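Local coordinates for LPP20 lipofamily protein (Helicobacter pylori R046Wa, PDB 4KZS) that is a secreted protein of unknown function, built round a three-helix bundle and possibly connected with the outer membrane and the Tol-Pal system, at residues K113-Y118 and V159-L164; G119-L124 and D142-A147; D39-I44 and T75-L80; G18-S23 and I101-F106; K130-Q135 and Q173-P178. All coordinates share one frame; numbering follows the deposited sequence.

Along the chain, interaction 4 closes round interaction 3, and the two lie together in the N-terminal part, centres 10 Å apart, where helix 29-53 packs on the antiparallel sheet. Helix 103-121 leads from strand 94-102 into the helical bundle and contributes to interactions 4, 1 and 2. Interactions 1 and 2 touch, interaction 2 falling within the chain span of interaction 1, and both join helix 103-121 to what follows it. Interaction 5 alternates with them along the sequence and lies where the bundle meets the C-terminal sheet, about 40 Å from interaction 4 between centres. The helical middle part thus sets the N- and C-terminal parts well apart.

Interaction 1 (K113-Y118 and V159-L164); sequences KYNALY and VPVGSL
In the three-helix bundle, Tyr114 and Tyr118, one turn apart on helix 103-121, receive Val161, Ser163 and Leu164 from the connection between helix 135-157 and helix 165-172. Val161 and Tyr114 meet tip to tip, and the two methyls of the valine divide the work. CG1 lies over one face of the phenol ring in a CH-pi contact, 3.8 Å from the Tyr114 ring centroid, whereas CG2 comes nearest to Tyr114 CE1, at 3.2 Å. The second methyl is also touched by the amide of Asn115, whose OD1 lies 3.7 Å from Val161 CG2. Tyr114 CG stands anti to the backbone N (chi1 -177°), which starts the ring off toward the connection. Beyond the ring, Tyr114 OH ends against the branch point of Leu164, 3.5 Å from CG. That hydroxyl is not left to the leucine alone: it is hydrogen-bonded to OE1 of Glu151 on helix 135-157, so the phenol also ties two helices together. The polar link across the contact is a weak hydrogen bond from Tyr118 OH to the backbone Ser163 O at 2.8 Å, and the Tyr118 ring meets Tyr167 edge-to-face. The three helices run up, down and up again, as in an up-down three-helix bundle, and this connection links the second helix to the third while packing on the first.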
# COMPACT_ATOMS: atom_id res chain seq x y z
N LYS A 113 10.36 11.92 -2.10
CA LYS A 113 9.53 10.82 -1.61
C LYS A 113 9.13 10.00 -2.86
O LYS A 113 9.03 8.78 -2.81
CB LYS A 113 8.31 11.37 -0.86
CG LYS A 113 7.45 10.36 -0.11
CD LYS A 113 6.31 11.05 0.66
CE LYS A 113 5.37 10.08 1.39
NZ LYS A 113 6.05 9.30 2.46
N TYR A 114 8.95 10.66 -3.99
CA TYR A 114 8.71 9.94 -5.22
C TYR A 114 9.89 9.06 -5.61
O TYR A 114 9.72 7.85 -5.67
CB TYR A 114 8.41 10.91 -6.34
CG TYR A 114 8.09 10.24 -7.62
CD1 TYR A 114 9.09 9.81 -8.43
CD2 TYR A 114 6.78 10.07 -8.04
CE1 TYR A 114 8.83 9.20 -9.64
CE2 TYR A 114 6.49 9.45 -9.25
CZ TYR A 114 7.53 9.02 -10.06
OH TYR A 114 7.33 8.40 -11.28
N ASN A 115 11.08 9.66 -5.85
CA ASN A 115 12.30 8.90 -6.15
C ASN A 115 12.50 7.72 -5.19
O ASN A 115 12.91 6.66 -5.61
CB ASN A 115 13.51 9.78 -6.13
CG ASN A 115 13.40 10.93 -7.13
OD1 ASN A 115 12.61 10.87 -8.07
ND2 ASN A 115 14.17 12.01 -6.90
N ALA A 116 12.11 7.88 -3.94
CA ALA A 116 12.28 6.84 -2.95
C ALA A 116 11.27 5.76 -3.22
O ALA A 116 11.58 4.58 -3.06
CB ALA A 116 12.12 7.39 -1.54
N LEU A 117 10.07 6.15 -3.62
CA LEU A 117 9.06 5.16 -4.01
C LEU A 117 9.50 4.36 -5.26
O LEU A 117 9.31 3.15 -5.27
CB LEU A 117 7.68 5.79 -4.20
CG LEU A 117 7.11 6.26 -2.85
CD1 LEU A 117 5.97 7.24 -3.06
CD2 LEU A 117 6.66 5.11 -1.99
N TYR A 118 10.10 5.03 -6.25
CA TYR A 118 10.48 4.42 -7.53
C TYR A 118 11.48 3.34 -7.24
O TYR A 118 11.25 2.16 -7.49
CB TYR A 118 11.18 5.46 -8.38
CG TYR A 118 11.01 5.43 -9.89
CD1 TYR A 118 11.65 4.49 -10.69
CD2 TYR A 118 10.28 6.44 -10.52
CE1 TYR A 118 11.52 4.51 -12.08
CE2 TYR A 118 10.14 6.49 -11.90
CZ TYR A 118 10.76 5.53 -12.68
OH TYR A 118 10.61 5.61 -14.05
N VAL A 159 8.01 19.53 -12.78
CA VAL A 159 9.20 18.85 -12.33
C VAL A 159 9.22 17.58 -13.17
O VAL A 159 8.17 17.15 -13.65
CB VAL A 159 9.10 18.53 -10.84
CG1 VAL A 159 10.42 18.04 -10.31
CG2 VAL A 159 8.66 19.77 -10.08
N PRO A 160 10.41 16.99 -13.40
CA PRO A 160 10.50 15.86 -14.33
C PRO A 160 9.97 14.46 -13.89
O PRO A 160 8.79 14.31 -13.56
CB PRO A 160 12.00 15.84 -14.67
CG PRO A 160 12.47 17.24 -14.44
CD PRO A 160 11.72 17.62 -13.19
N VAL A 161 10.83 13.44 -13.98
CA VAL A 161 10.60 12.04 -13.54
C VAL A 161 9.68 11.16 -14.42
O VAL A 161 9.61 9.92 -14.26
CB VAL A 161 10.28 11.92 -12.03
CG1 VAL A 161 8.77 11.85 -11.80
CG2 VAL A 161 11.04 10.71 -11.45
N GLY A 162 8.98 11.81 -15.33
CA GLY A 162 8.40 11.12 -16.48
C GLY A 162 7.43 9.95 -16.30
O GLY A 162 6.22 10.11 -16.57
N SER A 163 7.90 8.76 -15.87
CA SER A 163 7.02 7.58 -16.00
C SER A 163 6.91 6.41 -15.00
O SER A 163 7.90 5.83 -14.52
CB SER A 163 7.14 6.97 -17.39
OG SER A 163 6.09 6.03 -17.52
N LEU A 164 5.65 6.03 -14.78
CA LEU A 164 5.30 4.84 -14.01
C LEU A 164 4.73 3.75 -14.91
O LEU A 164 4.77 2.59 -14.54
CB LEU A 164 4.29 5.16 -12.92
CG LEU A 164 4.89 5.95 -11.76
CD1 LEU A 164 3.81 6.66 -10.95
CD2 LEU A 164 5.73 5.04 -10.89

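Interaction 2 (G119-L124 and D142-A147); sequences GQFSTL and DLLAKA
The Phe121 ring has Leu144 CD1 over one face and Leu143 CD1 at its edge, near the ring plane, so that two consecutive leucines of helix 135-157 address it from different directions. Over the face, Leu144 CD1 comes to 3.3 Å from Phe121 CE1, and the other methyl of the same fork, Leu144 CD2, lies 3.6 Å from Phe121 CZ. The two side chains cross at about a right angle. At the edge, Leu143 CD1 is 3.6 Å from Phe121 CD1. Phe121 CG is anti to the backbone N (chi1 -160°), which turns the base of the ring to the helix opposite. Leu143 itself is a wedge between three partners. Its CD1 serves both Phe121 and Leu124, and Leu143 CD1 meets Leu124 CD1 at 3.7 Å. The other methyl faces the amide end of Gln120, with Leu143 CD2 3.7 Å from Gln120 NE2. The extended Gln120 chain runs across the leucine at about a right angle, and its CB and CG lie near CD1. The contact has no hydrogen bond across it and rests on apolar packing. Within 119-124, Thr123 OG1 donates to Gln120 O at 3.1 Å, from above the carbonyl plane. Around this interface, Leu117 of helix 103-121 also packs on Leu143, Leu124 reaches back to Gln136, Ser139 and Met140 of helix 135-157, and helix 165-172 completes the bundle, with Tyr167 edge-to-face on Phe121 and Glu168 and Tyr171 against Leu144.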
# COMPACT_ATOMS: atom_id res chain seq x y z
N GLY A 119 12.58 3.75 -6.62
CA GLY A 119 13.63 2.82 -6.30
C GLY A 119 13.30 1.87 -5.15
O GLY A 119 14.16 1.12 -4.68
N GLN A 120 12.09 1.91 -4.66
CA GLN A 120 11.74 0.91 -3.69
C GLN A 120 11.02 -0.21 -4.43
O GLN A 120 10.88 -1.31 -3.89
CB GLN A 120 10.82 1.48 -2.65
CG GLN A 120 10.58 0.50 -1.54
CD GLN A 120 9.71 1.07 -0.48
OE1 GLN A 120 9.71 2.28 -0.25
NE2 GLN A 120 8.94 0.20 0.20
N PHE A 121 10.55 0.09 -5.64
CA PHE A 121 9.69 -0.79 -6.41
C PHE A 121 10.58 -1.82 -7.00
O PHE A 121 10.30 -3.01 -6.93
CB PHE A 121 8.98 -0.04 -7.54
CG PHE A 121 7.74 -0.72 -8.06
CD1 PHE A 121 6.57 -0.74 -7.31
CD2 PHE A 121 7.73 -1.32 -9.31
CE1 PHE A 121 5.42 -1.35 -7.79
CE2 PHE A 121 6.57 -1.92 -9.81
CZ PHE A 121 5.41 -1.93 -9.04
N SER A 122 11.68 -1.33 -7.59
CA SER A 122 12.68 -2.19 -8.20
C SER A 122 13.11 -3.30 -7.25
O SER A 122 13.36 -4.42 -7.69
CB SER A 122 13.88 -1.38 -8.65
OG SER A 122 14.35 -0.63 -7.55
N THR A 123 13.12 -3.02 -5.95
CA THR A 123 13.46 -4.03 -4.94
C THR A 123 12.28 -4.94 -4.54
O THR A 123 12.33 -5.67 -3.54
CB THR A 123 14.11 -3.41 -3.67
OG1 THR A 123 13.10 -3.08 -2.70
CG2 THR A 123 14.97 -2.19 -4.04
N LEU A 124 11.22 -4.89 -5.34
CA LEU A 124 10.02 -5.67 -5.07
C LEU A 124 9.62 -6.56 -6.24
O LEU A 124 8.78 -7.44 -6.07
CB LEU A 124 8.88 -4.74 -4.70
CG LEU A 124 8.79 -4.39 -3.22
CD1 LEU A 124 7.63 -3.42 -3.01
CD2 LEU A 124 8.59 -5.66 -2.42
N ASP A 142 0.61 -0.69 -3.14
CA ASP A 142 0.76 0.53 -2.33
C ASP A 142 1.69 1.62 -2.90
O ASP A 142 1.30 2.81 -2.93
CB ASP A 142 1.14 0.16 -0.90
CG ASP A 142 0.10 -0.74 -0.24
OD1 ASP A 142 -1.10 -0.47 -0.45
OD2 ASP A 142 0.49 -1.69 0.49
N LEU A 143 2.89 1.21 -3.34
CA LEU A 143 3.85 2.16 -3.86
C LEU A 143 3.21 2.94 -5.02
O LEU A 143 3.20 4.20 -5.04
CB LEU A 143 5.14 1.46 -4.31
CG LEU A 143 5.89 0.55 -3.31
CD1 LEU A 143 7.24 0.19 -3.89
CD2 LEU A 143 6.11 1.15 -1.93
N LEU A 144 2.64 2.17 -5.94
CA LEU A 144 2.05 2.72 -7.13
C LEU A 144 0.89 3.63 -6.75
O LEU A 144 0.68 4.71 -7.32
CB LEU A 144 1.62 1.57 -8.01
CG LEU A 144 2.54 1.25 -9.20
CD1 LEU A 144 4.00 1.47 -8.89
CD2 LEU A 144 2.34 -0.15 -9.70
N ALA A 145 0.18 3.25 -5.70
CA ALA A 145 -0.87 4.12 -5.21
C ALA A 145 -0.37 5.42 -4.51
O ALA A 145 -1.03 6.45 -4.62
CB ALA A 145 -1.73 3.33 -4.28
N LYS A 146 0.75 5.39 -3.78
CA LYS A 146 1.34 6.63 -3.21
C LYS A 146 1.92 7.48 -4.33
O LYS A 146 1.66 8.68 -4.40
CB LYS A 146 2.46 6.35 -2.23
CG LYS A 146 2.15 5.43 -1.06
CD LYS A 146 1.87 6.26 0.19
CE LYS A 146 1.86 5.42 1.46
NZ LYS A 146 1.63 6.29 2.66
N ALA A 147 2.69 6.85 -5.22
CA ALA A 147 3.39 7.53 -6.32
C ALA A 147 2.49 8.30 -7.28
O ALA A 147 2.82 9.42 -7.71
CB ALA A 147 4.25 6.53 -7.12

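Interaction 3 (D39-I44 and T75-L80); sequences DLVASI and TDDLEL
Apolar contact between Val41 and Leu80 forms the middle of this interface, with Leu40 and Ile44 of the same helix adding to it. Val41 CG1 lies 4.0 Å from Leu80 CD1, the two side chains crossing obliquely. This methyl is anti to the carbonyl carbon of its own residue (chi1 -65°), and it also meets the backbone of the facing segment, 4.1 Å from Asp76 C. The methyls of Leu80 are shared out: CD1 turns to Leu40 CD2 as well, at 4.4 Å, whereas CD2 meets Ile44 CD1 at 4.2 Å. Leu80 and Ile44 both reach Phe106 on helix 103-121, and Leu40 and Ile44 continue onto Val99 and Ile101 of strand 94-102. Helix 29-53 therefore packs on the antiparallel sheet, and the segment 75-80 lies against another flank of that helix; with a short 3-10 turn at 77-79, the segment leads on to strand 84-91. Polar atoms make no hydrogen bond directly across the contact. Asp77 OD1 merely touches Val41 CG1. The bridging is done by Ser45, one turn beyond Val41, whose OG is hydrogen-bonded to Thr75 N and weakly to Val41 O. Within the segment 75-80, the Glu79 side chain folds back on the turn, and Asp76 N donates to Glu79 OE1 at 2.7 Å in a nearly straight bond (172°), meeting the oxygen nearly along its C-O axis.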
# COMPACT_ATOMS: atom_id res chain seq x y z
N ASP A 39 -2.66 22.28 9.83
CA ASP A 39 -3.24 23.39 9.14
C ASP A 39 -2.39 23.79 7.95
O ASP A 39 -2.91 24.25 6.92
CB ASP A 39 -3.50 24.55 10.08
CG ASP A 39 -4.00 25.75 9.35
OD1 ASP A 39 -5.03 25.63 8.64
OD2 ASP A 39 -3.34 26.80 9.46
N LEU A 40 -1.09 23.56 8.07
CA LEU A 40 -0.16 23.84 6.96
C LEU A 40 -0.32 22.85 5.80
O LEU A 40 -0.34 23.30 4.62
CB LEU A 40 1.30 23.85 7.47
CG LEU A 40 2.32 23.65 6.38
CD1 LEU A 40 2.14 24.71 5.33
CD2 LEU A 40 3.66 23.85 6.99
N VAL A 41 -0.43 21.54 6.10
CA VAL A 41 -0.63 20.56 5.05
C VAL A 41 -1.93 20.86 4.36
O VAL A 41 -1.99 20.87 3.12
CB VAL A 41 -0.66 19.09 5.56
CG1 VAL A 41 0.69 18.65 6.13
CG2 VAL A 41 -1.74 18.88 6.60
N ALA A 42 -2.96 21.14 5.17
CA ALA A 42 -4.33 21.44 4.69
C ALA A 42 -4.29 22.61 3.79
O ALA A 42 -5.01 22.66 2.80
CB ALA A 42 -5.27 21.73 5.85
N SER A 43 -3.44 23.56 4.12
CA SER A 43 -3.36 24.77 3.35
C SER A 43 -2.63 24.53 2.03
O SER A 43 -2.99 25.11 1.00
CB SER A 43 -2.70 25.86 4.19
OG SER A 43 -2.11 26.85 3.35
N ILE A 44 -1.58 23.69 2.07
CA ILE A 44 -0.87 23.32 0.85
C ILE A 44 -1.76 22.45 -0.05
O ILE A 44 -1.76 22.64 -1.27
CB ILE A 44 0.41 22.57 1.13
CG1 ILE A 44 1.36 23.36 2.05
CG2 ILE A 44 1.12 22.29 -0.18
CD1 ILE A 44 2.46 22.46 2.57
N THR A 75 -2.95 16.03 0.95
CA THR A 75 -1.62 15.61 1.36
C THR A 75 -1.67 15.38 2.87
O THR A 75 -2.65 15.72 3.50
CB THR A 75 -0.50 16.58 0.91
OG1 THR A 75 -0.73 17.86 1.45
CG2 THR A 75 -0.43 16.77 -0.59
N ASP A 76 -0.66 14.73 3.43
CA ASP A 76 -0.50 14.68 4.88
C ASP A 76 1.00 14.69 5.26
O ASP A 76 1.85 14.74 4.37
CB ASP A 76 -1.21 13.46 5.41
CG ASP A 76 -0.85 12.22 4.66
OD1 ASP A 76 0.36 11.98 4.51
OD2 ASP A 76 -1.77 11.49 4.22
N ASP A 77 1.33 14.66 6.56
CA ASP A 77 2.73 14.85 7.04
C ASP A 77 3.75 13.98 6.33
O ASP A 77 4.87 14.39 6.10
CB ASP A 77 2.88 14.50 8.51
CG ASP A 77 1.82 15.11 9.36
OD1 ASP A 77 0.92 15.80 8.84
OD2 ASP A 77 1.91 14.91 10.59
N LEU A 78 3.36 12.75 6.05
CA LEU A 78 4.16 11.86 5.24
C LEU A 78 4.88 12.65 4.16
O LEU A 78 6.03 12.32 3.82
CB LEU A 78 3.24 10.83 4.55
CG LEU A 78 2.90 9.55 5.29
CD1 LEU A 78 2.46 9.82 6.74
CD2 LEU A 78 1.86 8.76 4.49
N GLU A 79 4.17 13.65 3.61
CA GLU A 79 4.63 14.44 2.46
C GLU A 79 5.64 15.54 2.72
O GLU A 79 6.24 16.06 1.78
CB GLU A 79 3.45 15.05 1.73
CG GLU A 79 2.87 14.09 0.72
CD GLU A 79 2.12 12.98 1.37
OE1 GLU A 79 1.05 13.28 1.92
OE2 GLU A 79 2.62 11.82 1.34
N LEU A 80 5.82 15.90 3.98
CA LEU A 80 6.74 16.94 4.37
C LEU A 80 7.83 16.37 5.22
O LEU A 80 7.74 15.20 5.61
CB LEU A 80 5.99 17.85 5.33
CG LEU A 80 4.75 18.61 4.93
CD1 LEU A 80 4.55 19.67 6.01
CD2 LEU A 80 4.98 19.20 3.55

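Interaction 4 (G18-S23 and I101-F106); sequences GYLYGS and INQNLF
Leu20 N donates to Ile101 O at 2.9 Å, and Ile101 N returns a bond to Leu20 O at 3.0 Å. This antiparallel hydrogen-bonded pair is followed by the non-hydrogen-bonded pair Tyr19 and Asn102, after which Gln103 N makes a weak bond to Gly18 O as the strand passes into helix 103-121. Gly18 passes close to the Gln103 amide, its CA 3.3 Å from Gln103 OE1. Asn102 serves strand and helix at once. Its CG is anti to the backbone N (chi1 -177°), and beyond it Asn102 OD1 accepts from Leu105 N at 2.8 Å, the residue acting as the N-cap of the helix. The amide ND2 of the same side chain lies over one face of the Tyr19 ring. The ring also lies close to the neighbouring backbone, with Tyr19 CE1 3.4 Å from Asn102 N, while Ile101 N lies at the ring edge, in plane. Tyr19 OH goes on to a hydrogen bond with Glu84, and Arg100 makes a cation-pi contact with the ring. On the other face of the sheet the Leu20 and Gln103 side chains cross at about a right angle, with Leu20 CG 3.8 Å from Gln103 CG. There Leu20 and Ile101 pack on Ile44 of helix 29-53, with Gln103 on Val47, so the outer strand 19-26, the central strand 94-102 and the start of helix 103-121 all gather at one end of that helix-covered sheet face.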
# COMPACT_ATOMS: atom_id res chain seq x y z
N GLY A 18 7.66 31.91 -3.21
CA GLY A 18 6.62 31.28 -2.42
C GLY A 18 7.01 30.77 -1.03
O GLY A 18 8.12 30.29 -0.79
N TYR A 19 6.05 30.88 -0.13
CA TYR A 19 6.14 30.38 1.21
C TYR A 19 4.72 30.18 1.64
O TYR A 19 3.94 31.11 1.58
CB TYR A 19 6.74 31.43 2.10
CG TYR A 19 8.15 31.16 2.54
CD1 TYR A 19 8.43 30.03 3.29
CD2 TYR A 19 9.19 32.05 2.24
CE1 TYR A 19 9.72 29.76 3.70
CE2 TYR A 19 10.49 31.82 2.67
CZ TYR A 19 10.74 30.66 3.39
OH TYR A 19 12.01 30.37 3.82
N LEU A 20 4.39 28.99 2.10
CA LEU A 20 3.03 28.72 2.55
C LEU A 20 2.97 28.67 4.06
O LEU A 20 3.92 28.18 4.70
CB LEU A 20 2.53 27.39 1.98
CG LEU A 20 2.45 27.40 0.46
CD1 LEU A 20 2.02 26.03 -0.04
CD2 LEU A 20 1.47 28.48 0.01
N TYR A 21 1.88 29.17 4.64
CA TYR A 21 1.76 29.25 6.10
C TYR A 21 0.72 28.33 6.73
O TYR A 21 -0.20 27.88 6.07
CB TYR A 21 1.47 30.70 6.46
CG TYR A 21 2.66 31.59 6.17
CD1 TYR A 21 2.90 32.07 4.91
CD2 TYR A 21 3.56 31.90 7.15
CE1 TYR A 21 4.01 32.85 4.64
CE2 TYR A 21 4.66 32.66 6.88
CZ TYR A 21 4.87 33.14 5.64
OH TYR A 21 5.98 33.94 5.43
N GLY A 22 0.84 28.07 8.02
CA GLY A 22 -0.13 27.31 8.75
C GLY A 22 0.01 27.71 10.21
O GLY A 22 1.12 28.14 10.62
N SER A 23 -1.05 27.56 11.01
CA SER A 23 -1.03 28.06 12.39
C SER A 23 -2.12 27.39 13.21
O SER A 23 -3.15 26.97 12.67
CB SER A 23 -1.30 29.55 12.40
OG SER A 23 -2.50 29.75 11.70
N ILE A 101 6.65 26.89 5.01
CA ILE A 101 7.61 26.12 4.23
C ILE A 101 7.69 26.71 2.90
O ILE A 101 6.68 27.16 2.36
CB ILE A 101 7.18 24.67 4.05
CG1 ILE A 101 8.31 23.87 3.40
CG2 ILE A 101 5.86 24.55 3.25
CD1 ILE A 101 8.20 22.36 3.64
N ASN A 102 8.92 26.73 2.39
CA ASN A 102 9.24 27.19 1.05
C ASN A 102 8.55 26.34 -0.01
O ASN A 102 8.64 25.14 -0.01
CB ASN A 102 10.74 27.06 0.89
CG ASN A 102 11.20 27.59 -0.43
OD1 ASN A 102 11.14 26.89 -1.44
ND2 ASN A 102 11.68 28.82 -0.44
N GLN A 103 7.83 26.95 -0.91
CA GLN A 103 7.16 26.18 -1.93
C GLN A 103 8.10 25.30 -2.69
O GLN A 103 7.78 24.12 -2.94
CB GLN A 103 6.39 27.06 -2.88
CG GLN A 103 5.02 27.36 -2.32
CD GLN A 103 4.13 28.07 -3.30
OE1 GLN A 103 4.23 29.29 -3.48
NE2 GLN A 103 3.24 27.30 -3.94
N ASN A 104 9.27 25.82 -3.03
CA ASN A 104 10.21 25.00 -3.79
C ASN A 104 10.80 23.84 -2.97
O ASN A 104 10.91 22.72 -3.46
CB ASN A 104 11.24 25.86 -4.52
CG ASN A 104 10.59 26.75 -5.60
OD1 ASN A 104 9.73 26.28 -6.37
ND2 ASN A 104 10.99 28.03 -5.65
N LEU A 105 11.18 24.10 -1.73
CA LEU A 105 11.61 23.02 -0.87
C LEU A 105 10.50 22.00 -0.65
O LEU A 105 10.76 20.80 -0.45
CB LEU A 105 12.03 23.58 0.48
CG LEU A 105 13.51 23.96 0.46
CD1 LEU A 105 13.91 24.60 1.77
CD2 LEU A 105 14.24 22.62 0.30
N PHE A 106 9.26 22.45 -0.71
CA PHE A 106 8.19 21.53 -0.55
C PHE A 106 8.18 20.61 -1.76
O PHE A 106 8.04 19.42 -1.57
CB PHE A 106 6.85 22.25 -0.43
CG PHE A 106 5.70 21.33 -0.62
CD1 PHE A 106 4.92 21.41 -1.76
CD2 PHE A 106 5.41 20.36 0.32
CE1 PHE A 106 3.81 20.55 -1.96
CE2 PHE A 106 4.33 19.48 0.13
CZ PHE A 106 3.54 19.55 -1.05

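Interaction 5 (K130-Q135 and Q173-P178); sequences KGVFLQ and QNAFKP
Val132 packs against Asn174, Ala175 and Pro178 where two connections meet, one joining helix 103-121 to helix 135-157 and the other leading from helix 165-172 into strand 179-182; the contact thus lies at the junction between the three-helix bundle and the C-terminal parallel sheet. From the base outward, Val132 CB stands 4.0 Å from Pro178 CG. It also comes near the carbonyl oxygen of Asn174, but that atom is modelled too close to the proline ring, so its place is less certain. With CG1 anti to the backbone N (chi1 175°), CG2 is left anti to the carbonyl carbon, beside the backbone N, and points to Asn174 and Ala175. At the tip, Val132 CG2 is 4.1 Å from Asn174 CB, a methyl meeting the base of the asparagine side chain. Pro178 follows a cis peptide bond, and its CG lies 3.8 Å from Val132 O. Hydrogen bonds across the contact are absent, and some polar groups are bonded elsewhere: Asn174 ND2 to Ile170 O near the end of helix 165-172, and Ala175 O to Ser137 OG on helix 135-157. Backbone bonds of Lys130 with Lys211 and of Pro178 with Thr205 tie both connections to the C-terminal part, and the Phe133 ring meets that of Tyr213 there. On the alanine side the same valine methyl makes a looser apolar contact, Val132 CG2 lying 4.4 Å from Ala175 CB.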
# COMPACT_ATOMS: atom_id res chain seq x y z
N LYS A 130 9.62 -16.03 -11.34
CA LYS A 130 8.89 -15.20 -12.28
C LYS A 130 7.62 -14.74 -11.58
O LYS A 130 7.04 -13.72 -11.94
CB LYS A 130 8.59 -15.98 -13.55
CG LYS A 130 9.79 -16.08 -14.47
CD LYS A 130 9.70 -17.23 -15.47
CE LYS A 130 11.00 -17.36 -16.25
NZ LYS A 130 10.95 -18.33 -17.38
N GLY A 131 7.24 -15.48 -10.54
CA GLY A 131 6.02 -15.25 -9.77
C GLY A 131 6.22 -14.49 -8.48
O GLY A 131 7.33 -14.43 -7.97
N VAL A 132 5.15 -13.88 -7.97
CA VAL A 132 5.24 -12.95 -6.85
C VAL A 132 4.31 -13.54 -5.80
O VAL A 132 3.69 -14.55 -6.10
CB VAL A 132 4.65 -11.59 -7.23
CG1 VAL A 132 4.61 -10.62 -6.04
CG2 VAL A 132 5.41 -10.98 -8.41
N PHE A 133 4.20 -12.95 -4.60
CA PHE A 133 3.26 -13.50 -3.66
C PHE A 133 2.75 -12.69 -2.51
O PHE A 133 3.47 -12.45 -1.55
CB PHE A 133 3.97 -14.70 -3.06
CG PHE A 133 3.04 -15.60 -2.33
CD1 PHE A 133 2.56 -16.73 -2.95
CD2 PHE A 133 2.57 -15.27 -1.07
CE1 PHE A 133 1.63 -17.55 -2.31
CE2 PHE A 133 1.65 -16.08 -0.42
CZ PHE A 133 1.16 -17.22 -1.04
N LEU A 134 1.48 -12.40 -2.58
CA LEU A 134 0.73 -11.68 -1.56
C LEU A 134 1.49 -10.44 -1.16
O LEU A 134 1.70 -9.58 -1.99
CB LEU A 134 0.34 -12.56 -0.38
CG LEU A 134 -0.70 -13.66 -0.64
CD1 LEU A 134 -2.10 -13.18 -0.26
CD2 LEU A 134 -0.61 -14.17 -2.08
N GLN A 135 1.91 -10.34 0.10
CA GLN A 135 2.58 -9.14 0.62
C GLN A 135 3.51 -8.44 -0.39
O GLN A 135 3.39 -7.23 -0.61
CB GLN A 135 3.33 -9.47 1.91
CG GLN A 135 2.57 -10.29 2.96
CD GLN A 135 3.43 -10.53 4.20
OE1 GLN A 135 4.61 -10.86 4.07
NE2 GLN A 135 2.86 -10.32 5.39
N GLN A 173 1.19 -7.50 -14.92
CA GLN A 173 1.58 -8.78 -15.48
C GLN A 173 2.24 -9.76 -14.55
O GLN A 173 2.52 -10.87 -14.96
CB GLN A 173 2.34 -8.65 -16.78
CG GLN A 173 3.71 -8.06 -16.66
CD GLN A 173 4.52 -8.30 -17.90
OE1 GLN A 173 5.16 -9.34 -18.03
NE2 GLN A 173 4.48 -7.36 -18.83
N ASN A 174 2.46 -9.40 -13.31
CA ASN A 174 3.14 -10.32 -12.40
C ASN A 174 2.55 -10.23 -11.03
O ASN A 174 2.61 -11.19 -10.26
CB ASN A 174 4.63 -10.01 -12.29
CG ASN A 174 5.37 -10.18 -13.60
OD1 ASN A 174 5.43 -11.28 -14.15
ND2 ASN A 174 5.92 -9.09 -14.13
N ALA A 175 2.02 -9.06 -10.69
CA ALA A 175 1.76 -8.78 -9.29
C ALA A 175 0.32 -8.57 -8.94
O ALA A 175 -0.07 -8.94 -7.85
CB ALA A 175 2.59 -7.59 -8.82
N PHE A 176 -0.50 -7.99 -9.82
CA PHE A 176 -1.93 -7.86 -9.51
C PHE A 176 -2.53 -9.25 -9.50
O PHE A 176 -2.61 -9.92 -10.52
CB PHE A 176 -2.66 -6.94 -10.45
CG PHE A 176 -4.06 -6.62 -10.01
CD1 PHE A 176 -4.28 -5.84 -8.89
CD2 PHE A 176 -5.17 -7.08 -10.74
CE1 PHE A 176 -5.58 -5.53 -8.48
CE2 PHE A 176 -6.47 -6.78 -10.34
CZ PHE A 176 -6.69 -6.00 -9.19
N LYS A 177 -2.89 -9.65 -8.30
CA LYS A 177 -3.26 -11.02 -7.93
C LYS A 177 -2.21 -11.77 -7.06
O LYS A 177 -2.23 -11.68 -5.83
CB LYS A 177 -3.84 -11.79 -9.10
CG LYS A 177 -5.22 -11.17 -9.35
CD LYS A 177 -5.98 -10.90 -8.04
CE LYS A 177 -6.79 -9.62 -8.12
NZ LYS A 177 -7.70 -9.38 -6.95
N PRO A 178 -1.29 -12.49 -7.68
CA PRO A 178 -1.18 -12.76 -9.08
C PRO A 178 -1.33 -14.27 -9.28
O PRO A 178 -2.12 -14.93 -8.58
CB PRO A 178 0.26 -12.38 -9.33
CG PRO A 178 0.96 -12.84 -8.07
CD PRO A 178 -0.05 -12.82 -6.96